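Local atomic coordinates of response regulator (Helicobacter pylori, PDB entry 2PLN), a protein that probably acts as an orphan response regulator that binds promoter DNA to control transcription, the crystallised part being its N-terminal receiver domain. Residues E33-L38 / F43-T48. Sequence-based numbering, arbitrary orientation.
Sequences EIEKGL and FMADVT
L38 and A45 form the tightly packed part of this contact, CD1 of L38 resting on the methyl CB of A45 at 3.8 Å. Both residues are buried. Close by, L38 CB lies 4.0 Å from F43 CB, and with CG of L38 anti to the carbonyl carbon the torsion places CD1 over A45 CB; the L38 side chain also touches I127 of helix 120-130. The backbone ties this end together as well: F43 N donates to L38 O over 3.2 Å in a moderately bent bond. The donor stands above the carbonyl plane, 41° out of it. The same oxygen sits at the edge of the F43 ring, in its plane, 3.6 Å from CD2 of F43. Helix 28-40 and strand 44-48 are consecutive elements of a beta-alpha-beta unit that starts with strand 20-24, the right-handed crossover of the CheY-like receiver fold; here the segment of the helix runs nearly antiparallel (172°) to the strand that is outermost within this chain, the two segment axes approaching to 7.8 Å. Toward the other end of the contact the packing gives way to a looser, wetter margin made by E35. Extended throughout, with CG anti to the backbone N (chi1 177°), E35 passes A45 CB and carries its carboxylate over the strand. OE1 of E35 comes within 3.3 Å of A45 O, but both are acceptors and no hydrogen bond joins them. OE2 instead meets V47 through a water, which donates to E35 OE2 and accepts from V47 N at 2.8 Å, while the V47 methyl CG2 stands 3.6 Å from E35 OE2.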
loop_
_atom_site.group_PDB
_atom_site.type_symbol
_atom_site.label_atom_id
_atom_site.label_comp_id
_atom_site.label_asym_id
_atom_site.label_seq_id
_atom_site.Cartn_x
_atom_site.Cartn_y
_atom_site.Cartn_z
ATOM N N GLU A 33 -8.195 -2.280 19.597
ATOM C CA GLU A 33 -7.605 -3.472 19.029
ATOM C C GLU A 33 -6.403 -3.147 18.151
ATOM O O GLU A 33 -5.394 -3.837 18.219
ATOM C CB GLU A 33 -8.649 -4.228 18.217
ATOM C CG GLU A 33 -9.618 -5.039 19.073
ATOM C CD GLU A 33 -10.901 -5.398 18.327
ATOM O OE1 GLU A 33 -11.131 -4.882 17.216
ATOM O OE2 GLU A 33 -11.718 -6.182 18.863
ATOM N N ILE A 34 -6.487 -2.051 17.394
ATOM C CA ILE A 34 -5.341 -1.674 16.529
ATOM C C ILE A 34 -4.172 -1.167 17.382
ATOM O O ILE A 34 -3.036 -1.570 17.173
ATOM C CB ILE A 34 -5.751 -0.618 15.473
ATOM C CG1 ILE A 34 -6.925 -1.128 14.611
ATOM C CG2 ILE A 34 -4.537 -0.229 14.607
ATOM C CD1 ILE A 34 -7.574 -0.019 13.832
ATOM N N GLU A 35 -4.460 -0.280 18.345
ATOM C CA GLU A 35 -3.424 0.174 19.294
ATOM C C GLU A 35 -2.684 -1.000 19.972
ATOM O O GLU A 35 -1.436 -1.028 20.004
ATOM C CB GLU A 35 -4.023 1.084 20.348
ATOM C CG GLU A 35 -2.988 1.511 21.371
ATOM C CD GLU A 35 -3.533 2.522 22.351
ATOM O OE1 GLU A 35 -2.828 2.833 23.333
ATOM O OE2 GLU A 35 -4.649 3.008 22.135
ATOM N N LYS A 36 -3.438 -1.958 20.512
ATOM C CA LYS A 36 -2.829 -3.155 21.131
ATOM C C LYS A 36 -1.955 -3.930 20.131
ATOM O O LYS A 36 -0.854 -4.367 20.466
ATOM C CB LYS A 36 -3.929 -4.064 21.730
ATOM C CG LYS A 36 -3.441 -5.310 22.487
ATOM C CD LYS A 36 -4.618 -6.003 23.244
ATOM C CE LYS A 36 -4.601 -7.529 23.121
ATOM N NZ LYS A 36 -5.815 -8.182 23.753
ATOM N N GLY A 37 -2.451 -4.100 18.900
ATOM C CA GLY A 37 -1.680 -4.759 17.839
ATOM C C GLY A 37 -0.399 -4.015 17.542
ATOM O O GLY A 37 0.679 -4.611 17.369
ATOM N N LEU A 38 -0.490 -2.690 17.490
ATOM C CA LEU A 38 0.713 -1.899 17.213
ATOM C C LEU A 38 1.701 -2.002 18.356
ATOM O O LEU A 38 2.907 -2.068 18.130
ATOM C CB LEU A 38 0.359 -0.438 16.943
ATOM C CG LEU A 38 -0.413 -0.210 15.650
ATOM C CD1 LEU A 38 -1.042 1.203 15.737
ATOM C CD2 LEU A 38 0.503 -0.437 14.429
ATOM N N PHE A 43 5.404 -0.151 18.767
ATOM C CA PHE A 43 4.862 1.182 18.427
ATOM C C PHE A 43 4.010 1.799 19.528
ATOM O O PHE A 43 3.252 1.096 20.200
ATOM C CB PHE A 43 3.987 1.115 17.171
ATOM C CG PHE A 43 4.726 0.753 15.929
ATOM C CD1 PHE A 43 5.431 1.726 15.205
ATOM C CD2 PHE A 43 4.691 -0.532 15.449
ATOM C CE1 PHE A 43 6.105 1.386 14.029
ATOM C CE2 PHE A 43 5.378 -0.884 14.264
ATOM C CZ PHE A 43 6.083 0.079 13.559
HETATM N N MSE A 44 4.100 3.117 19.674
HETATM C CA MSE A 44 3.186 3.873 20.518
HETATM C C MSE A 44 2.024 4.257 19.624
HETATM O O MSE A 44 2.242 4.501 18.431
HETATM C CB MSE A 44 3.820 5.173 20.997
HETATM C CG MSE A 44 2.799 6.053 21.716
HETATM SE SE MSE A 44 2.814 5.479 23.564
HETATM C CE MSE A 44 4.677 6.108 23.588
ATOM N N ALA A 45 0.801 4.311 20.159
ATOM C CA ALA A 45 -0.347 4.751 19.345
ATOM C C ALA A 45 -1.381 5.544 20.159
ATOM O O ALA A 45 -1.689 5.170 21.282
ATOM C CB ALA A 45 -1.018 3.554 18.678
ATOM N N ASP A 46 -1.892 6.634 19.586
ATOM C CA ASP A 46 -3.006 7.386 20.173
ATOM C C ASP A 46 -4.226 7.198 19.323
ATOM O O ASP A 46 -4.155 7.406 18.109
ATOM C CB ASP A 46 -2.705 8.885 20.210
ATOM C CG ASP A 46 -1.526 9.222 21.092
ATOM O OD1 ASP A 46 -1.364 8.550 22.113
ATOM O OD2 ASP A 46 -0.698 10.123 20.821
ATOM N N VAL A 47 -5.348 6.863 19.960
ATOM C CA VAL A 47 -6.628 6.763 19.264
ATOM C C VAL A 47 -7.459 8.001 19.567
ATOM O O VAL A 47 -7.561 8.424 20.717
ATOM C CB VAL A 47 -7.444 5.500 19.658
ATOM C CG1 VAL A 47 -8.722 5.410 18.846
ATOM C CG2 VAL A 47 -6.622 4.232 19.431
ATOM N N THR A 48 -8.025 8.590 18.523
ATOM C CA THR A 48 -9.033 9.629 18.697
ATOM C C THR A 48 -10.226 9.374 17.791
ATOM O O THR A 48 -10.081 8.866 16.692
ATOM C CB THR A 48 -8.434 11.059 18.528
ATOM O OG1 THR A 48 -9.481 12.022 18.712
ATOM C CG2 THR A 48 -7.936 11.320 17.086
HETATM O O HOH W 1 -5.249 5.850 22.620
#